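Local atomic coordinates of Mgp-operon protein 3 (Mycoplasma pneumoniae, PDB entry 6RJ1), a protein that is an immunodominant surface adhesin, also known as P40/P90, that probably works with the P1 adhesin in binding sugars on host cells. Residues A[6-11]-A[931-936]. Residues are numbered along the deposited sequence; the frame is centred on the assembly and turned at random.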
ATOM      1  N   TYR A   6      27.623   4.399 -15.507  1.00 83.78           N
ATOM      2  CA  TYR A   6      26.380   3.845 -14.956  1.00 83.11           C
ATOM      3  C   TYR A   6      26.580   3.645 -13.461  1.00 83.14           C
ATOM      4  O   TYR A   6      27.556   3.015 -13.061  1.00 83.12           O
ATOM      5  CB  TYR A   6      26.008   2.497 -15.620  1.00 85.18           C
ATOM      6  CG  TYR A   6      25.960   2.531 -17.131  1.00 88.62           C
ATOM      7  CD1 TYR A   6      24.787   2.866 -17.804  1.00 90.02           C
ATOM      8  CD2 TYR A   6      27.086   2.223 -17.893  1.00 90.58           C
ATOM      9  CE1 TYR A   6      24.743   2.913 -19.200  1.00 91.23           C
ATOM     10  CE2 TYR A   6      27.054   2.267 -19.289  1.00 90.25           C
ATOM     11  CZ  TYR A   6      25.878   2.610 -19.937  1.00 97.01           C
ATOM     12  OH  TYR A   6      25.835   2.655 -21.308  1.00 98.08           O
ATOM     13  N   LEU A   7      25.680   4.189 -12.639  1.00 76.30           N
ATOM     14  CA  LEU A   7      25.779   4.084 -11.187  1.00 74.92           C
ATOM     15  C   LEU A   7      25.096   2.826 -10.679  1.00 76.42           C
ATOM     16  O   LEU A   7      23.922   2.602 -10.993  1.00 77.09           O
ATOM     17  CB  LEU A   7      25.171   5.341 -10.544  1.00 74.78           C
ATOM     18  CG  LEU A   7      25.984   6.098  -9.493  1.00 79.21           C
ATOM     19  CD1 LEU A   7      27.415   6.302  -9.924  1.00 79.52           C
ATOM     20  CD2 LEU A   7      25.368   7.450  -9.228  1.00 81.30           C
ATOM     21  N   LEU A   8      25.828   1.997  -9.911  1.00 70.22           N
ATOM     22  CA  LEU A   8      25.288   0.771  -9.329  1.00 69.76           C
ATOM     23  C   LEU A   8      25.421   0.779  -7.814  1.00 73.71           C
ATOM     24  O   LEU A   8      26.457   1.184  -7.291  1.00 73.44           O
ATOM     25  CB  LEU A   8      25.913  -0.509  -9.924  1.00 69.71           C
ATOM     26  CG  LEU A   8      25.565  -0.921 -11.380  1.00 74.49           C
ATOM     27  CD1 LEU A   8      26.226  -2.234 -11.735  1.00 74.65           C
ATOM     28  CD2 LEU A   8      24.064  -1.081 -11.607  1.00 77.48           C
ATOM     29  N   GLN A   9      24.362   0.346  -7.112  1.00 70.26           N
ATOM     30  CA  GLN A   9      24.355   0.287  -5.658  1.00 70.17           C
ATOM     31  C   GLN A   9      24.859  -1.048  -5.125  1.00 75.19           C
ATOM     32  O   GLN A   9      24.608  -2.095  -5.722  1.00 76.03           O
ATOM     33  CB  GLN A   9      22.940   0.545  -5.124  1.00 71.28           C
ATOM     34  CG  GLN A   9      22.879   0.886  -3.631  1.00 70.19           C
ATOM     35  CD  GLN A   9      21.470   0.925  -3.105  1.00 77.22           C
ATOM     36  OE1 GLN A   9      20.522   1.288  -3.804  1.00 69.10           O
ATOM     37  NE2 GLN A   9      21.303   0.557  -1.844  1.00 69.72           N
ATOM     38  N   ASP A  10      25.578  -0.986  -3.998  1.00 71.52           N
ATOM     39  CA  ASP A  10      26.049  -2.093  -3.172  1.00 71.27           C
ATOM     40  C   ASP A  10      25.966  -1.560  -1.738  1.00 73.49           C
ATOM     41  O   ASP A  10      26.887  -0.874  -1.261  1.00 72.86           O
ATOM     42  CB  ASP A  10      27.457  -2.586  -3.546  1.00 73.45           C
ATOM     43  CG  ASP A  10      27.899  -3.830  -2.776  1.00 87.43           C
ATOM     44  OD1 ASP A  10      27.018  -4.541  -2.222  1.00 87.09           O
ATOM     45  OD2 ASP A  10      29.123  -4.100  -2.736  1.00 96.43           O
ATOM     46  N   HIS A  11      24.827  -1.854  -1.080  0.50 69.20           N
ATOM     47  CA  HIS A  11      24.421  -1.425   0.256  0.50 68.88           C
ATOM     48  C   HIS A  11      24.436   0.117   0.399  0.50 72.06           C
ATOM     49  O   HIS A  11      23.428   0.747   0.070  0.50 71.73           O
ATOM     50  CB  HIS A  11      25.183  -2.139   1.397  0.50 69.83           C
ATOM     51  CG  HIS A  11      24.731  -1.700   2.761  0.50 73.43           C
ATOM     52  ND1 HIS A  11      25.628  -1.217   3.697  0.50 75.13           N
ATOM     53  CD2 HIS A  11      23.477  -1.603   3.269  0.50 75.34           C
ATOM     54  CE1 HIS A  11      24.898  -0.863   4.744  0.50 74.66           C
ATOM     55  NE2 HIS A  11      23.601  -1.089   4.540  0.50 75.07           N
ATOM     56  N   GLY A 931      24.434  -5.919 -10.731  1.00 76.48           N
ATOM     57  CA  GLY A 931      23.599  -5.036 -11.527  1.00 75.77           C
ATOM     58  C   GLY A 931      23.671  -5.343 -13.005  1.00 78.23           C
ATOM     59  O   GLY A 931      24.394  -6.242 -13.436  1.00 75.77           O
ATOM     60  N   ILE A 932      22.897  -4.585 -13.782  1.00 76.07           N
ATOM     61  CA  ILE A 932      22.813  -4.695 -15.238  1.00 76.15           C
ATOM     62  C   ILE A 932      23.130  -3.338 -15.885  1.00 82.25           C
ATOM     63  O   ILE A 932      22.535  -2.319 -15.522  1.00 82.71           O
ATOM     64  CB  ILE A 932      21.433  -5.279 -15.691  1.00 79.01           C
ATOM     65  CG1 ILE A 932      21.181  -6.662 -15.051  1.00 78.78           C
ATOM     66  CG2 ILE A 932      21.325  -5.360 -17.232  1.00 79.98           C
ATOM     67  CD1 ILE A 932      19.808  -7.006 -14.840  1.00 80.61           C
ATOM     68  N   LEU A 933      24.067  -3.332 -16.844  1.00 79.88           N
ATOM     69  CA  LEU A 933      24.476  -2.121 -17.558  1.00 80.16           C
ATOM     70  C   LEU A 933      23.905  -2.100 -18.970  1.00 85.67           C
ATOM     71  O   LEU A 933      24.244  -2.991 -19.754  1.00 84.54           O
ATOM     72  CB  LEU A 933      26.011  -1.999 -17.653  1.00 80.02           C
ATOM     73  CG  LEU A 933      26.854  -2.168 -16.394  1.00 84.84           C
ATOM     74  CD1 LEU A 933      28.317  -2.130 -16.741  1.00 85.05           C
ATOM     75  CD2 LEU A 933      26.560  -1.094 -15.360  1.00 86.90           C
ATOM     76  N   PRO A 934      23.080  -1.092 -19.352  1.00 84.41           N
ATOM     77  CA  PRO A 934      22.609  -1.030 -20.745  1.00 84.94           C
ATOM     78  C   PRO A 934      23.715  -0.437 -21.623  1.00 91.23           C
ATOM     79  O   PRO A 934      23.790   0.781 -21.812  1.00 91.03           O
ATOM     80  CB  PRO A 934      21.351  -0.151 -20.676  1.00 86.48           C
ATOM     81  CG  PRO A 934      21.420   0.550 -19.382  1.00 90.87           C
ATOM     82  CD  PRO A 934      22.590   0.059 -18.574  1.00 86.17           C
ATOM     83  N   LEU A 935      24.616  -1.317 -22.109  1.00 89.16           N
ATOM     84  CA  LEU A 935      25.777  -0.967 -22.931  1.00 89.84           C
ATOM     85  C   LEU A 935      25.421  -0.238 -24.226  1.00 96.30           C
ATOM     86  O   LEU A 935      26.204   0.588 -24.700  1.00 95.80           O
ATOM     87  CB  LEU A 935      26.616  -2.211 -23.253  1.00 89.75           C
ATOM     88  CG  LEU A 935      27.222  -2.986 -22.088  1.00 94.13           C
ATOM     89  CD1 LEU A 935      27.821  -4.285 -22.586  1.00 94.61           C
ATOM     90  CD2 LEU A 935      28.286  -2.171 -21.363  1.00 95.31           C
ATOM     91  N   SER A 936      24.254  -0.575 -24.806  1.00 94.53           N
ATOM     92  CA  SER A 936      23.699   0.004 -26.031  1.00 95.00           C
ATOM     93  C   SER A 936      22.247  -0.449 -26.209  1.00 99.81           C
ATOM     94  O   SER A 936      21.724  -1.214 -25.387  1.00 99.41           O
ATOM     95  CB  SER A 936      24.538  -0.378 -27.256  1.00 98.30           C
ATOM     96  OG  SER A 936      24.424  -1.752 -27.588  1.00107.27           O
TER
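Tyr6 and Leu8 of strand 6-10 bear through apolar side chains on Gly931, Leu933 and Pro934 at the end of strand 928-933. Leu933 is met twice, by the same methyl: its CD2 lies 3.6 Å from Tyr6 CB and 3.8 Å from Leu8 CD1, bridging the two residues that project from one side of strand 6-10. The Leu8 and Leu933 side chains cross at a slant, and Leu8 also meets backbone, with Leu8 CD1 3.8 Å from Gly931 CA.

The phenol of Tyr6 extends farther and reaches alongside Pro934, meeting it through CD1 and CE1. Tyr6 CE1 is 3.6 Å from Pro934 CD, CD1 is equally near that ring carbon, and the two side chains run past each other in opposite directions. Tyr6 CG, anti to its carbonyl carbon (chi1 -53°), starts the ring off in that direction.

The two strands run antiparallel (175°), yet their axes come no closer than 8.0 Å, and the contact is side-chain packing between the border strands of two separate sheets. Strand 6-10 is an outer strand of the N-terminal three-stranded sheet and is hydrogen-bonded to strand 13-17, whereas 928-933 borders a four-stranded antiparallel sheet and pairs with 939-945. The contact thus brings the start of the chain against a sheet near its C-terminus. Tyr17 extends the apolar layer by touching both Leu8 and Leu933.

Among polar groups, Tyr6 OH comes within 2.8 Å of Pro934 O and also has a weak hydrogen bond from Asn4. Pro934 centres an inverse gamma turn, in which Leu935 N makes a weak bond back to Leu933 O as the chain leaves the strand.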